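Local coordinates for protein glutathione s-transferase (Sphingomonas paucimobilis, PDB 1F2E) that binds glutathione and probably transfers it to electrophilic substrates, at residues Pro14-Arg19 / Arg188-Ala193; Ala135-Leu140 / Tyr175-Ala180; Tyr157-Leu162 / Ala180-Ile185. All blocks are in the same frame, centred on the assembly; numbering follows the deposited sequence.

Contact 1 (Pro14-Arg19 / Arg188-Ala193); sequences PHIALR and RPAVGA
Arg19 of helix 12-21 lies along the flank of helix 189-198 and meets Ala190 and Ala193 in turn as it runs outward. Its CB heads toward the partner helix and rests on the methyl group of Ala190, with Arg19 CB 3.8 Å from Ala190 CB. CG is anti to the carbonyl carbon (chi1 -70°) and the chain is extended from CG to NE, which carries it past the Ala190 carbonyl; Arg19 CD comes to 3.7 Å from Ala190 O. At the tip, Arg19 NH1 packs 3.9 Å from Ala193 CB, while Ala193 O stands 4.0 Å above the guanidinium plane, over its centre. That carbonyl faces the flat side of the cation, where any attraction would probably be electrostatic. His15, one turn back, brings CE1 to the edge of the guanidinium in its plane, and Arg19 NH2 gives His15 NE2 a weak hydrogen bond (3.4 Å, 136°). The other ring nitrogen, His15 ND1, is hydrogen-bonded to Glu198 farther along the C-terminal helix.

Beside these polar contacts the packing is apolar and buried. Ile16 CG2 meets Val191 CG2 at 3.8 Å, and Ala190 CB sits 4.0 Å from Ile16 O. With only methyl groups at Ala190 and Ala193 under Arg19, the two axes approach to 8.4 Å, running at 131° to each other.

The contact joins the first helix of the thioredoxin-like domain to the last helix of the chain. Helix 12-21 is sandwiched: Pro14, His15 and Leu18 touch Leu3 of strand 2-5, Ala17 and Leu18 lean on Ile73 of helix 66-75, and helix 189-198 covers the flank formed by Ile16 and Arg19.

Contact 2 (Ala135-Leu140 / Tyr175-Ala180); sequences ALDKEL and YPALGA
Asp137 of helix 119-141 holds the start of helix 176-185 through a single carboxylate oxygen. The polar part is a pair of bonds to that atom: Leu178 N donates to Asp137 OD2 over 3.0 Å at 150°, approaching OD2 almost in line with its bond to CG, and Ala177 N adds a shorter but weak, strongly bent bond of 2.8 Å to the same OD2. Both donors belong to the first turn of helix 176-185, where backbone N-H groups have no carbonyl one turn back in their own helix. Asp137 reaches them because CG is anti to the backbone N (chi1 -178°). Two N-H groups and the positive end of a helix would probably stabilise the charged form of this carboxylate. An alanine here would probably leave both N-H groups without their acceptor and open a gap beside Tyr175 CB and Pro176 CD.

Packing surrounds these bonds. Asp137 CB lies 3.7 Å from Leu178 CG, and its carboxylate plane is turned steeply from the Tyr175 ring. Ala177 directs its methyl group at helix 119-141, where Ala177 CB is 3.5 Å from Asp137 O. Leucines make up the apolar part: Leu178 CD2 touches Leu140 CD1 at 3.7 Å, the two side chains crossing at about a right angle, and lies 4.1 Å from Leu136 CB.

The axes run at 68° and come within 8.0 Å. In the helical C-terminal domain, Leu136 and Leu140 also pack on Leu158 of helix 153-161, and Leu178 also touches Leu162. Tyr175 and Leu178 both touch Leu133, one turn earlier in helix 119-141, so the start of helix 176-185 lies along more than one turn of that helix.

Contact 3 (Tyr157-Leu162 / Ala180-Ile185); sequences YLYVML and AYAGKI
Tyr181 OH is hydrogen-bonded to Asp155 OD2 near the start of helix 153-161 and also touches Leu158 of the same helix, with Leu158 CD2 3.7 Å from the hydroxyl oxygen. The phenol gets there because Tyr181 CG is anti to the backbone N (chi1 170°), throwing the ring across to helix 153-161. Leu162 CD1 meets that ring at its edge, near the plane, 3.6 Å from Tyr181 CD2, and the two side chains stand roughly at right angles. From one turn further along helix 176-185, Ile185 CD1 lies over one face of the Tyr181 ring.

Tyr159 is the counterpart from helix 153-161. Ile185 CG2 sits over one face of its ring in a CH-pi contact, 4.0 Å from the centroid and 21° off the normal. Ala182 adds its methyl group, Ala182 CB being 3.9 Å from Tyr159 CD1, and its carbonyl, Ala182 O lying 3.4 Å from Tyr159 CE1. The axes pass at 10.1 Å, and these two rings help bridge that distance.

Tyr157, whose side chain leaves helix 153-161 on the far side, touches glutathione. Between the two segments themselves there is no hydrogen bond: the contact rests on ring and methyl packing, and the buried phenol oxygen of Tyr181 is satisfied by Asp155.

How the contacts relate
From the N terminus, helix 12-21 comes first, and contact 1 joins it to helix 189-198, closing a loop of 168 residues that contains both other contacts. Inside it, contacts 2 and 3 cross: 135-140 and 157-162 are followed by their partners 175-180 and 180-185, consecutive parts of helix 176-185 sharing Ala180. The two touch where Leu140 packs on the ring of Tyr181. Contact 3 also touches contact 1, through Ile185 and Tyr159 against Val191 and Val160 against Ile16, whereas contacts 1 and 2 stay apart. Contact 3 therefore links the interior of the helical C-terminal domain to the junction with the thioredoxin-like domain.

Contact 1 (Pro14-Arg19 / Arg188-Ala193)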
ATOM      1  N   PRO A  14      -7.011  -8.048   9.844  1.00 14.97           N
ATOM      2  CA  PRO A  14      -7.742  -7.125  10.729  1.00 15.29           C
ATOM      3  C   PRO A  14      -8.530  -7.915  11.787  1.00 13.88           C
ATOM      4  O   PRO A  14      -8.681  -7.485  12.928  1.00 13.49           O
ATOM      5  CB  PRO A  14      -8.693  -6.395   9.780  1.00 14.23           C
ATOM      6  CG  PRO A  14      -8.044  -6.513   8.456  1.00 15.35           C
ATOM      7  CD  PRO A  14      -7.455  -7.893   8.449  1.00 15.12           C
ATOM      8  N   HIS A  15      -9.038  -9.074  11.382  1.00 12.57           N
ATOM      9  CA  HIS A  15      -9.811  -9.919  12.283  1.00 13.85           C
ATOM     10  C   HIS A  15      -8.967 -10.309  13.495  1.00 14.23           C
ATOM     11  O   HIS A  15      -9.393 -10.158  14.644  1.00 14.72           O
ATOM     12  CB  HIS A  15     -10.288 -11.171  11.543  1.00 12.97           C
ATOM     13  CG  HIS A  15     -11.240 -12.010  12.334  1.00 16.81           C
ATOM     14  ND1 HIS A  15     -11.801 -13.166  11.836  1.00 15.04           N
ATOM     15  CD2 HIS A  15     -11.734 -11.859  13.587  1.00 15.97           C
ATOM     16  CE1 HIS A  15     -12.597 -13.693  12.750  1.00 16.83           C
ATOM     17  NE2 HIS A  15     -12.574 -12.919  13.820  1.00 19.12           N
ATOM     18  N   ILE A  16      -7.763 -10.804  13.236  1.00 13.94           N
ATOM     19  CA  ILE A  16      -6.870 -11.180  14.320  1.00 14.43           C
ATOM     20  C   ILE A  16      -6.529  -9.939  15.157  1.00 14.70           C
ATOM     21  O   ILE A  16      -6.505 -10.000  16.391  1.00 14.09           O
ATOM     22  CB  ILE A  16      -5.575 -11.805  13.763  1.00 13.61           C
ATOM     23  CG1 ILE A  16      -5.911 -13.098  13.022  1.00 13.25           C
ATOM     24  CG2 ILE A  16      -4.587 -12.040  14.883  1.00 12.41           C
ATOM     25  CD1 ILE A  16      -4.749 -13.700  12.246  1.00 10.48           C
ATOM     26  N   ALA A  17      -6.283  -8.813  14.482  1.00 13.64           N
ATOM     27  CA  ALA A  17      -5.933  -7.557  15.157  1.00 13.18           C
ATOM     28  C   ALA A  17      -6.987  -7.092  16.151  1.00 12.77           C
ATOM     29  O   ALA A  17      -6.657  -6.631  17.247  1.00 14.54           O
ATOM     30  CB  ALA A  17      -5.672  -6.439  14.119  1.00 13.83           C
ATOM     31  N   LEU A  18      -8.255  -7.192  15.766  1.00 12.53           N
ATOM     32  CA  LEU A  18      -9.340  -6.783  16.649  1.00 12.49           C
ATOM     33  C   LEU A  18      -9.367  -7.689  17.889  1.00 13.63           C
ATOM     34  O   LEU A  18      -9.652  -7.234  18.997  1.00 14.30           O
ATOM     35  CB  LEU A  18     -10.678  -6.842  15.898  1.00 13.19           C
ATOM     36  CG  LEU A  18     -10.966  -5.624  15.016  1.00 14.47           C
ATOM     37  CD1 LEU A  18     -12.108  -5.911  14.065  1.00 15.09           C
ATOM     38  CD2 LEU A  18     -11.302  -4.425  15.907  1.00 13.34           C
ATOM     39  N   ARG A  19      -9.060  -8.966  17.709  1.00 13.08           N
ATOM     40  CA  ARG A  19      -9.042  -9.873  18.851  1.00 15.03           C
ATOM     41  C   ARG A  19      -7.822  -9.576  19.737  1.00 15.30           C
ATOM     42  O   ARG A  19      -7.909  -9.654  20.958  1.00 15.17           O
ATOM     43  CB  ARG A  19      -9.051 -11.329  18.374  1.00 14.60           C
ATOM     44  CG  ARG A  19     -10.392 -11.740  17.763  1.00 15.14           C
ATOM     45  CD  ARG A  19     -10.347 -13.118  17.108  1.00 16.46           C
ATOM     46  NE  ARG A  19     -11.646 -13.476  16.540  1.00 15.48           N
ATOM     47  CZ  ARG A  19     -12.676 -13.920  17.253  1.00 18.73           C
ATOM     48  NH1 ARG A  19     -12.565 -14.075  18.570  1.00 20.47           N
ATOM     49  NH2 ARG A  19     -13.827 -14.186  16.661  1.00 17.56           N
ATOM     50  N   ARG A 188      -0.629 -17.824  19.208  1.00 13.63           N
ATOM     51  CA  ARG A 188      -1.290 -16.779  19.976  1.00 13.71           C
ATOM     52  C   ARG A 188      -2.784 -17.071  20.091  1.00 13.72           C
ATOM     53  O   ARG A 188      -3.406 -17.579  19.152  1.00 14.75           O
ATOM     54  CB  ARG A 188      -1.057 -15.412  19.317  1.00 11.67           C
ATOM     55  CG  ARG A 188       0.405 -14.965  19.346  1.00 11.43           C
ATOM     56  CD  ARG A 188       0.574 -13.628  18.616  1.00 13.62           C
ATOM     57  NE  ARG A 188       0.084 -12.494  19.401  1.00 12.25           N
ATOM     58  CZ  ARG A 188       0.835 -11.808  20.261  1.00 15.03           C
ATOM     59  NH1 ARG A 188       2.111 -12.136  20.447  1.00 12.70           N
ATOM     60  NH2 ARG A 188       0.321 -10.785  20.926  1.00 10.60           N
ATOM     61  N   PRO A 189      -3.382 -16.764  21.254  1.00 14.60           N
ATOM     62  CA  PRO A 189      -4.817 -17.007  21.467  1.00 13.21           C
ATOM     63  C   PRO A 189      -5.716 -16.256  20.489  1.00 12.93           C
ATOM     64  O   PRO A 189      -6.729 -16.785  20.031  1.00 13.59           O
ATOM     65  CB  PRO A 189      -5.034 -16.584  22.922  1.00 13.15           C
ATOM     66  CG  PRO A 189      -3.946 -15.563  23.149  1.00 15.59           C
ATOM     67  CD  PRO A 189      -2.759 -16.191  22.459  1.00 12.10           C
ATOM     68  N   ALA A 190      -5.340 -15.029  20.151  1.00 12.55           N
ATOM     69  CA  ALA A 190      -6.136 -14.237  19.223  1.00 11.47           C
ATOM     70  C   ALA A 190      -6.122 -14.858  17.820  1.00 11.21           C
ATOM     71  O   ALA A 190      -7.129 -14.849  17.123  1.00 11.31           O
ATOM     72  CB  ALA A 190      -5.604 -12.798  19.172  1.00 10.52           C
ATOM     73  N   VAL A 191      -4.973 -15.393  17.417  1.00 12.68           N
ATOM     74  CA  VAL A 191      -4.832 -16.006  16.102  1.00 13.72           C
ATOM     75  C   VAL A 191      -5.718 -17.229  15.977  1.00 15.43           C
ATOM     76  O   VAL A 191      -6.529 -17.323  15.055  1.00 15.75           O
ATOM     77  CB  VAL A 191      -3.366 -16.413  15.821  1.00 15.13           C
ATOM     78  CG1 VAL A 191      -3.282 -17.212  14.530  1.00 13.69           C
ATOM     79  CG2 VAL A 191      -2.496 -15.159  15.710  1.00 14.32           C
ATOM     80  N   GLY A 192      -5.571 -18.156  16.919  1.00 14.33           N
ATOM     81  CA  GLY A 192      -6.372 -19.357  16.889  1.00 14.94           C
ATOM     82  C   GLY A 192      -7.856 -19.092  17.057  1.00 16.41           C
ATOM     83  O   GLY A 192      -8.682 -19.822  16.512  1.00 18.49           O
ATOM     84  N   ALA A 193      -8.212 -18.058  17.813  1.00 14.11           N
ATOM     85  CA  ALA A 193      -9.621 -17.765  18.019  1.00 13.12           C
ATOM     86  C   ALA A 193     -10.208 -17.289  16.699  1.00 13.63           C
ATOM     87  O   ALA A 193     -11.338 -17.631  16.358  1.00 13.05           O
ATOM     88  CB  ALA A 193      -9.797 -16.700  19.108  1.00 10.76           C
TER

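Contact 2 (Ala135-Leu140 / Tyr175-Ala180)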
ATOM      1  N   ALA A 135      13.619 -13.264   0.174  1.00 17.45           N
ATOM      2  CA  ALA A 135      14.084 -12.012   0.782  1.00 18.00           C
ATOM      3  C   ALA A 135      13.549 -11.878   2.199  1.00 17.94           C
ATOM      4  O   ALA A 135      14.284 -11.508   3.115  1.00 18.81           O
ATOM      5  CB  ALA A 135      13.642 -10.809  -0.056  1.00 18.15           C
ATOM      6  N   LEU A 136      12.268 -12.181   2.378  1.00 18.07           N
ATOM      7  CA  LEU A 136      11.656 -12.103   3.699  1.00 18.05           C
ATOM      8  C   LEU A 136      12.315 -13.076   4.678  1.00 17.75           C
ATOM      9  O   LEU A 136      12.530 -12.738   5.844  1.00 18.54           O
ATOM     10  CB  LEU A 136      10.153 -12.405   3.606  1.00 16.99           C
ATOM     11  CG  LEU A 136       9.312 -11.337   2.891  1.00 19.27           C
ATOM     12  CD1 LEU A 136       7.927 -11.877   2.585  1.00 13.75           C
ATOM     13  CD2 LEU A 136       9.220 -10.078   3.771  1.00 17.23           C
ATOM     14  N   ASP A 137      12.639 -14.276   4.205  1.00 16.92           N
ATOM     15  CA  ASP A 137      13.255 -15.287   5.063  1.00 19.43           C
ATOM     16  C   ASP A 137      14.614 -14.815   5.580  1.00 20.34           C
ATOM     17  O   ASP A 137      14.909 -14.913   6.775  1.00 18.98           O
ATOM     18  CB  ASP A 137      13.396 -16.612   4.298  1.00 17.42           C
ATOM     19  CG  ASP A 137      13.982 -17.727   5.153  1.00 18.51           C
ATOM     20  OD1 ASP A 137      15.159 -18.083   4.931  1.00 22.32           O
ATOM     21  OD2 ASP A 137      13.275 -18.248   6.048  1.00 19.50           O
ATOM     22  N   LYS A 138      15.426 -14.308   4.661  1.00 21.96           N
ATOM     23  CA  LYS A 138      16.750 -13.776   4.957  1.00 26.12           C
ATOM     24  C   LYS A 138      16.598 -12.631   5.959  1.00 26.76           C
ATOM     25  O   LYS A 138      17.372 -12.496   6.905  1.00 25.93           O
ATOM     26  CB  LYS A 138      17.373 -13.257   3.656  1.00 27.81           C
ATOM     27  CG  LYS A 138      18.742 -12.619   3.783  1.00 32.32           C
ATOM     28  CD  LYS A 138      19.176 -12.075   2.421  1.00 36.38           C
ATOM     29  CE  LYS A 138      20.569 -11.463   2.461  1.00 39.19           C
ATOM     30  NZ  LYS A 138      20.961 -10.900   1.137  1.00 39.42           N
ATOM     31  N   GLU A 139      15.572 -11.820   5.740  1.00 27.20           N
ATOM     32  CA  GLU A 139      15.290 -10.678   6.592  1.00 28.93           C
ATOM     33  C   GLU A 139      14.851 -11.083   8.001  1.00 27.33           C
ATOM     34  O   GLU A 139      15.350 -10.546   8.990  1.00 26.85           O
ATOM     35  CB  GLU A 139      14.210  -9.813   5.932  1.00 31.56           C
ATOM     36  CG  GLU A 139      14.157  -8.395   6.423  1.00 35.67           C
ATOM     37  CD  GLU A 139      13.125  -7.562   5.685  1.00 39.18           C
ATOM     38  OE1 GLU A 139      13.140  -7.563   4.437  1.00 42.34           O
ATOM     39  OE2 GLU A 139      12.300  -6.901   6.348  1.00 40.59           O
ATOM     40  N   LEU A 140      13.926 -12.031   8.103  1.00 26.01           N
ATOM     41  CA  LEU A 140      13.450 -12.443   9.419  1.00 26.26           C
ATOM     42  C   LEU A 140      14.348 -13.443  10.130  1.00 27.48           C
ATOM     43  O   LEU A 140      14.088 -13.813  11.273  1.00 27.48           O
ATOM     44  CB  LEU A 140      12.022 -12.982   9.327  1.00 25.31           C
ATOM     45  CG  LEU A 140      10.950 -11.884   9.252  1.00 24.40           C
ATOM     46  CD1 LEU A 140       9.591 -12.484   8.931  1.00 21.06           C
ATOM     47  CD2 LEU A 140      10.906 -11.137  10.582  1.00 20.93           C
ATOM     48  N   TYR A 175      11.704 -22.092   3.395  1.00 16.67           N
ATOM     49  CA  TYR A 175      12.018 -20.884   4.172  1.00 15.54           C
ATOM     50  C   TYR A 175      11.905 -21.143   5.678  1.00 16.01           C
ATOM     51  O   TYR A 175      10.904 -20.805   6.308  1.00 15.55           O
ATOM     52  CB  TYR A 175      11.088 -19.749   3.738  1.00 14.25           C
ATOM     53  CG  TYR A 175      10.936 -19.702   2.233  1.00 13.68           C
ATOM     54  CD1 TYR A 175       9.838 -20.288   1.605  1.00 13.75           C
ATOM     55  CD2 TYR A 175      11.944 -19.173   1.433  1.00 11.44           C
ATOM     56  CE1 TYR A 175       9.747 -20.356   0.209  1.00 13.20           C
ATOM     57  CE2 TYR A 175      11.868 -19.234   0.038  1.00 13.67           C
ATOM     58  CZ  TYR A 175      10.766 -19.830  -0.568  1.00 15.97           C
ATOM     59  OH  TYR A 175      10.689 -19.895  -1.943  1.00 12.92           O
ATOM     60  N   PRO A 176      12.950 -21.747   6.271  1.00 17.67           N
ATOM     61  CA  PRO A 176      13.035 -22.091   7.695  1.00 16.89           C
ATOM     62  C   PRO A 176      12.763 -20.949   8.674  1.00 15.96           C
ATOM     63  O   PRO A 176      12.040 -21.138   9.653  1.00 18.12           O
ATOM     64  CB  PRO A 176      14.456 -22.641   7.836  1.00 17.02           C
ATOM     65  CG  PRO A 176      14.758 -23.176   6.481  1.00 19.34           C
ATOM     66  CD  PRO A 176      14.209 -22.096   5.584  1.00 18.17           C
ATOM     67  N   ALA A 177      13.337 -19.775   8.423  1.00 14.74           N
ATOM     68  CA  ALA A 177      13.124 -18.637   9.319  1.00 17.50           C
ATOM     69  C   ALA A 177      11.654 -18.208   9.301  1.00 16.68           C
ATOM     70  O   ALA A 177      11.080 -17.884  10.341  1.00 18.02           O
ATOM     71  CB  ALA A 177      14.017 -17.466   8.919  1.00 17.52           C
ATOM     72  N   LEU A 178      11.044 -18.207   8.120  1.00 14.77           N
ATOM     73  CA  LEU A 178       9.632 -17.842   8.024  1.00 14.75           C
ATOM     74  C   LEU A 178       8.790 -18.899   8.746  1.00 13.09           C
ATOM     75  O   LEU A 178       7.858 -18.570   9.478  1.00 13.54           O
ATOM     76  CB  LEU A 178       9.209 -17.719   6.558  1.00 12.18           C
ATOM     77  CG  LEU A 178       9.973 -16.641   5.777  1.00 14.14           C
ATOM     78  CD1 LEU A 178       9.374 -16.507   4.393  1.00 11.56           C
ATOM     79  CD2 LEU A 178       9.893 -15.299   6.515  1.00 12.63           C
ATOM     80  N   GLY A 179       9.139 -20.165   8.559  1.00 12.48           N
ATOM     81  CA  GLY A 179       8.403 -21.238   9.216  1.00 13.83           C
ATOM     82  C   GLY A 179       8.411 -21.083  10.728  1.00 13.82           C
ATOM     83  O   GLY A 179       7.362 -21.162  11.372  1.00 16.23           O
ATOM     84  N   ALA A 180       9.590 -20.852  11.298  1.00 11.78           N
ATOM     85  CA  ALA A 180       9.728 -20.672  12.744  1.00 12.17           C
ATOM     86  C   ALA A 180       8.956 -19.422  13.185  1.00 13.88           C
ATOM     87  O   ALA A 180       8.267 -19.422  14.209  1.00 15.40           O
ATOM     88  CB  ALA A 180      11.210 -20.541  13.116  1.00  8.94           C
TER

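Contact 3 (Tyr157-Leu162 / Ala180-Ile185)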
ATOM      1  N   TYR A 157      -0.209  -9.090   9.706  1.00 13.91           N
ATOM      2  CA  TYR A 157      -0.410  -8.923   8.267  1.00 12.27           C
ATOM      3  C   TYR A 157       0.480  -9.912   7.489  1.00 13.10           C
ATOM      4  O   TYR A 157       0.001 -10.634   6.598  1.00 12.50           O
ATOM      5  CB  TYR A 157      -0.081  -7.474   7.898  1.00 13.45           C
ATOM      6  CG  TYR A 157      -0.600  -6.965   6.564  1.00 12.86           C
ATOM      7  CD1 TYR A 157      -1.630  -7.610   5.883  1.00 11.55           C
ATOM      8  CD2 TYR A 157      -0.079  -5.794   6.014  1.00 14.56           C
ATOM      9  CE1 TYR A 157      -2.133  -7.098   4.684  1.00 13.95           C
ATOM     10  CE2 TYR A 157      -0.564  -5.273   4.824  1.00 13.51           C
ATOM     11  CZ  TYR A 157      -1.583  -5.921   4.161  1.00 15.16           C
ATOM     12  OH  TYR A 157      -2.030  -5.391   2.975  1.00 15.21           O
ATOM     13  N   LEU A 158       1.763  -9.971   7.833  1.00 11.07           N
ATOM     14  CA  LEU A 158       2.672 -10.896   7.141  1.00 14.14           C
ATOM     15  C   LEU A 158       2.312 -12.360   7.419  1.00 13.43           C
ATOM     16  O   LEU A 158       2.292 -13.193   6.511  1.00 15.92           O
ATOM     17  CB  LEU A 158       4.132 -10.640   7.558  1.00 11.79           C
ATOM     18  CG  LEU A 158       5.210 -11.607   7.045  1.00 14.39           C
ATOM     19  CD1 LEU A 158       5.169 -11.708   5.499  1.00 10.09           C
ATOM     20  CD2 LEU A 158       6.583 -11.118   7.526  1.00 10.66           C
ATOM     21  N   TYR A 159       2.035 -12.666   8.680  1.00 14.91           N
ATOM     22  CA  TYR A 159       1.682 -14.021   9.081  1.00 14.04           C
ATOM     23  C   TYR A 159       0.544 -14.565   8.218  1.00 14.14           C
ATOM     24  O   TYR A 159       0.615 -15.677   7.714  1.00 12.65           O
ATOM     25  CB  TYR A 159       1.253 -14.033  10.544  1.00 14.30           C
ATOM     26  CG  TYR A 159       0.599 -15.320  10.947  1.00 13.34           C
ATOM     27  CD1 TYR A 159       1.356 -16.457  11.204  1.00 12.87           C
ATOM     28  CD2 TYR A 159      -0.783 -15.411  11.040  1.00 13.61           C
ATOM     29  CE1 TYR A 159       0.747 -17.660  11.543  1.00 11.87           C
ATOM     30  CE2 TYR A 159      -1.402 -16.608  11.380  1.00 15.15           C
ATOM     31  CZ  TYR A 159      -0.631 -17.727  11.629  1.00 12.54           C
ATOM     32  OH  TYR A 159      -1.247 -18.914  11.945  1.00 16.09           O
ATOM     33  N   VAL A 160      -0.511 -13.774   8.059  1.00 13.86           N
ATOM     34  CA  VAL A 160      -1.643 -14.195   7.242  1.00 15.38           C
ATOM     35  C   VAL A 160      -1.219 -14.543   5.806  1.00 16.14           C
ATOM     36  O   VAL A 160      -1.664 -15.540   5.238  1.00 15.55           O
ATOM     37  CB  VAL A 160      -2.714 -13.093   7.193  1.00 14.79           C
ATOM     38  CG1 VAL A 160      -3.775 -13.439   6.153  1.00 15.85           C
ATOM     39  CG2 VAL A 160      -3.349 -12.938   8.566  1.00 13.78           C
ATOM     40  N   MET A 161      -0.349 -13.720   5.231  1.00 15.92           N
ATOM     41  CA  MET A 161       0.114 -13.939   3.868  1.00 15.69           C
ATOM     42  C   MET A 161       1.018 -15.157   3.772  1.00 15.44           C
ATOM     43  O   MET A 161       1.075 -15.816   2.738  1.00 14.75           O
ATOM     44  CB  MET A 161       0.839 -12.690   3.359  1.00 14.31           C
ATOM     45  CG  MET A 161      -0.081 -11.472   3.223  1.00 17.46           C
ATOM     46  SD  MET A 161       0.682 -10.055   2.377  1.00 20.48           S
ATOM     47  CE  MET A 161      -0.425  -8.789   2.818  1.00 20.43           C
ATOM     48  N   LEU A 162       1.715 -15.460   4.861  1.00 14.86           N
ATOM     49  CA  LEU A 162       2.603 -16.616   4.885  1.00 15.54           C
ATOM     50  C   LEU A 162       1.790 -17.904   4.914  1.00 14.61           C
ATOM     51  O   LEU A 162       2.331 -19.006   4.767  1.00 13.03           O
ATOM     52  CB  LEU A 162       3.543 -16.540   6.094  1.00 14.61           C
ATOM     53  CG  LEU A 162       4.524 -15.358   6.023  1.00 14.81           C
ATOM     54  CD1 LEU A 162       5.329 -15.252   7.319  1.00 13.28           C
ATOM     55  CD2 LEU A 162       5.452 -15.546   4.828  1.00 13.49           C
ATOM     56  N   ALA A 180       9.590 -20.852  11.298  1.00 11.78           N
ATOM     57  CA  ALA A 180       9.728 -20.672  12.744  1.00 12.17           C
ATOM     58  C   ALA A 180       8.956 -19.422  13.185  1.00 13.88           C
ATOM     59  O   ALA A 180       8.267 -19.422  14.209  1.00 15.40           O
ATOM     60  CB  ALA A 180      11.210 -20.541  13.116  1.00  8.94           C
ATOM     61  N   TYR A 181       9.064 -18.371  12.379  1.00 12.15           N
ATOM     62  CA  TYR A 181       8.398 -17.100  12.624  1.00 10.30           C
ATOM     63  C   TYR A 181       6.875 -17.274  12.703  1.00 10.65           C
ATOM     64  O   TYR A 181       6.233 -16.797  13.638  1.00  9.94           O
ATOM     65  CB  TYR A 181       8.789 -16.137  11.492  1.00 11.75           C
ATOM     66  CG  TYR A 181       8.020 -14.836  11.420  1.00 15.19           C
ATOM     67  CD1 TYR A 181       8.328 -13.763  12.259  1.00 14.34           C
ATOM     68  CD2 TYR A 181       6.986 -14.675  10.494  1.00 15.94           C
ATOM     69  CE1 TYR A 181       7.624 -12.561  12.171  1.00 16.00           C
ATOM     70  CE2 TYR A 181       6.277 -13.477  10.400  1.00 15.42           C
ATOM     71  CZ  TYR A 181       6.598 -12.429  11.236  1.00 16.61           C
ATOM     72  OH  TYR A 181       5.882 -11.252  11.145  1.00 17.17           O
ATOM     73  N   ALA A 182       6.299 -17.973  11.728  1.00 10.52           N
ATOM     74  CA  ALA A 182       4.852 -18.186  11.691  1.00 10.76           C
ATOM     75  C   ALA A 182       4.393 -19.158  12.765  1.00 12.99           C
ATOM     76  O   ALA A 182       3.295 -19.020  13.315  1.00 13.47           O
ATOM     77  CB  ALA A 182       4.433 -18.697  10.320  1.00 10.31           C
ATOM     78  N   GLY A 183       5.237 -20.141  13.055  1.00 13.00           N
ATOM     79  CA  GLY A 183       4.912 -21.131  14.064  1.00 15.72           C
ATOM     80  C   GLY A 183       4.647 -20.524  15.431  1.00 16.22           C
ATOM     81  O   GLY A 183       3.764 -20.998  16.146  1.00 16.59           O
ATOM     82  N   LYS A 184       5.409 -19.492  15.803  1.00 17.16           N
ATOM     83  CA  LYS A 184       5.212 -18.831  17.096  1.00 18.09           C
ATOM     84  C   LYS A 184       3.908 -18.047  17.108  1.00 17.49           C
ATOM     85  O   LYS A 184       3.116 -18.160  18.048  1.00 18.49           O
ATOM     86  CB  LYS A 184       6.346 -17.852  17.415  1.00 22.50           C
ATOM     87  CG  LYS A 184       7.686 -18.481  17.724  1.00 29.24           C
ATOM     88  CD  LYS A 184       8.694 -17.424  18.191  1.00 34.45           C
ATOM     89  CE  LYS A 184       8.454 -17.001  19.636  1.00 38.47           C
ATOM     90  NZ  LYS A 184       7.087 -16.446  19.868  1.00 42.84           N
ATOM     91  N   ILE A 185       3.694 -17.244  16.067  1.00 16.02           N
ATOM     92  CA  ILE A 185       2.484 -16.428  15.958  1.00 13.93           C
ATOM     93  C   ILE A 185       1.225 -17.291  15.877  1.00 13.03           C
ATOM     94  O   ILE A 185       0.182 -16.925  16.416  1.00 14.85           O
ATOM     95  CB  ILE A 185       2.545 -15.505  14.723  1.00 13.27           C
ATOM     96  CG1 ILE A 185       3.757 -14.578  14.840  1.00 13.58           C
ATOM     97  CG2 ILE A 185       1.252 -14.685  14.613  1.00 11.55           C
ATOM     98  CD1 ILE A 185       4.094 -13.840  13.569  1.00 13.13           C
TER